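Local coordinates for transcriptional regulator (Enterococcus faecalis, PDB 3QFI), which belongs to the LytR-CpsA-Psr family and is probably a transcriptional regulator, at residues A[24-29]-A[44-49]. Numbering follows the deposited sequence.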
loop_
_atom_site.group_PDB
_atom_site.type_symbol
_atom_site.label_atom_id
_atom_site.label_comp_id
_atom_site.label_asym_id
_atom_site.label_seq_id
_atom_site.Cartn_x
_atom_site.Cartn_y
_atom_site.Cartn_z
ATOM N N VAL A 24 3.203 -1.195 8.220
ATOM C CA VAL A 24 3.868 -0.096 7.557
ATOM C C VAL A 24 3.114 0.368 6.322
ATOM O O VAL A 24 2.547 -0.433 5.569
ATOM C CB VAL A 24 5.306 -0.495 7.193
ATOM C CG1 VAL A 24 5.345 -1.966 6.813
ATOM C CG2 VAL A 24 5.819 0.365 6.041
ATOM N N LEU A 25 3.080 1.684 6.143
ATOM C CA LEU A 25 2.409 2.291 5.004
ATOM C C LEU A 25 3.468 2.645 3.965
ATOM O O LEU A 25 4.411 3.383 4.252
ATOM C CB LEU A 25 1.683 3.570 5.432
ATOM C CG LEU A 25 0.921 4.280 4.307
ATOM C CD1 LEU A 25 -0.403 3.556 4.089
ATOM C CD2 LEU A 25 0.664 5.745 4.648
ATOM N N LEU A 26 3.314 2.101 2.766
ATOM C CA LEU A 26 4.233 2.379 1.683
ATOM C C LEU A 26 3.528 3.354 0.762
ATOM O O LEU A 26 2.381 3.111 0.363
ATOM C CB LEU A 26 4.557 1.109 0.895
ATOM C CG LEU A 26 4.849 -0.175 1.676
ATOM C CD1 LEU A 26 5.254 -1.290 0.714
ATOM C CD2 LEU A 26 5.943 0.069 2.673
ATOM N N MET A 27 4.197 4.458 0.432
ATOM C CA MET A 27 3.615 5.452 -0.476
ATOM C C MET A 27 4.538 5.710 -1.657
ATOM O O MET A 27 5.751 5.754 -1.506
ATOM C CB MET A 27 3.354 6.785 0.237
ATOM C CG MET A 27 2.558 6.690 1.536
ATOM S SD MET A 27 1.989 8.315 2.088
ATOM C CE MET A 27 3.554 9.137 2.467
ATOM N N GLY A 28 3.936 5.871 -2.830
ATOM C CA GLY A 28 4.666 6.150 -4.050
ATOM C C GLY A 28 4.169 7.496 -4.545
ATOM O O GLY A 28 3.118 7.583 -5.174
ATOM N N ILE A 29 4.924 8.546 -4.226
ATOM C CA ILE A 29 4.597 9.918 -4.593
ATOM C C ILE A 29 5.353 10.320 -5.840
ATOM O O ILE A 29 6.527 10.005 -5.985
ATOM C CB ILE A 29 4.995 10.912 -3.471
ATOM C CG1 ILE A 29 4.430 10.450 -2.132
ATOM C CG2 ILE A 29 4.462 12.308 -3.793
ATOM C CD1 ILE A 29 2.928 10.348 -2.123
ATOM N N THR A 44 0.018 6.310 -5.230
ATOM C CA THR A 44 -0.140 4.936 -4.776
ATOM C C THR A 44 0.120 4.824 -3.281
ATOM O O THR A 44 1.198 5.172 -2.793
ATOM C CB THR A 44 0.813 3.998 -5.526
ATOM O OG1 THR A 44 2.156 4.211 -5.071
ATOM C CG2 THR A 44 0.748 4.280 -7.017
ATOM N N THR A 45 -0.882 4.322 -2.569
ATOM C CA THR A 45 -0.836 4.164 -1.127
ATOM C C THR A 45 -1.154 2.730 -0.772
ATOM O O THR A 45 -2.209 2.214 -1.133
ATOM C CB THR A 45 -1.874 5.077 -0.475
ATOM O OG1 THR A 45 -1.588 6.433 -0.834
ATOM C CG2 THR A 45 -1.862 4.928 1.042
ATOM N N MET A 46 -0.249 2.095 -0.043
ATOM C CA MET A 46 -0.436 0.703 0.339
ATOM C C MET A 46 -0.137 0.484 1.826
ATOM O O MET A 46 0.519 1.310 2.465
ATOM C CB MET A 46 0.490 -0.170 -0.517
ATOM C CG MET A 46 0.281 -1.671 -0.411
ATOM S SD MET A 46 1.553 -2.609 -1.344
ATOM C CE MET A 46 1.289 -2.030 -3.059
ATOM N N VAL A 47 -0.637 -0.625 2.371
ATOM C CA VAL A 47 -0.395 -0.981 3.760
ATOM C C VAL A 47 -0.006 -2.445 3.839
ATOM O O VAL A 47 -0.614 -3.297 3.189
ATOM C CB VAL A 47 -1.626 -0.767 4.650
ATOM C CG1 VAL A 47 -1.301 -1.196 6.074
ATOM C CG2 VAL A 47 -2.046 0.699 4.628
ATOM N N VAL A 48 1.024 -2.731 4.628
ATOM C CA VAL A 48 1.505 -4.099 4.789
ATOM C C VAL A 48 1.586 -4.449 6.269
ATOM O O VAL A 48 2.015 -3.627 7.080
ATOM C CB VAL A 48 2.917 -4.281 4.157
ATOM C CG1 VAL A 48 3.451 -5.679 4.441
ATOM C CG2 VAL A 48 2.846 -4.046 2.667
ATOM N N THR A 49 1.143 -5.653 6.627
ATOM C CA THR A 49 1.223 -6.097 8.016
ATOM C C THR A 49 2.182 -7.280 8.095
ATOM O O THR A 49 2.028 -8.275 7.383
ATOM C CB THR A 49 -0.154 -6.521 8.608
ATOM O OG1 THR A 49 -0.774 -7.503 7.769
ATOM C CG2 THR A 49 -1.062 -5.310 8.761
#
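Two neighbouring antiparallel strands in the middle of the mixed central sheet make this contact, with V24, L26 and G28 forming hydrogen-bonded pairs with V48, M46 and T44. V24 and V48 exchange bonds in both directions, V24 N to V48 O and V48 N to V24 O, each 2.9 Å. At the middle pair, M46 N reaches L26 O at 2.8 Å. The return bond, L26 N to M46 O, is more bent (146° at the hydrogen), and its donor lies above the M46 carbonyl plane. G28 N donates a hydrogen bond to T44 O at 2.8 Å, while T44 N to G28 O is weak at 3.4 Å.

Between these, L25 with V47 and M27 with T45 are the non-hydrogen-bonded pairs. In L25, chi1 (-179°) puts CG anti to the backbone N, and chi2 near 79° then turns CD1 toward CG2 of V47 and, 3.6 Å away, CG2 of T45. Helix 80-98 covers this face, with V95 touching both L25 and V47. On the face of L26, M46 and V48, the tip of L26 brings CD1 obliquely to CG2 of V48, 4.1 Å off; helix 166-184 packs here, V177 against L26 and R174 against M46.

Strands 105-109 and 56-62 continue the sheet beyond 22-28 and 44-51 respectively. With helix 80-98 on one face and helix 166-184 on the other, the pair is part of the core of an alpha-beta-alpha sandwich built on a mixed sheet.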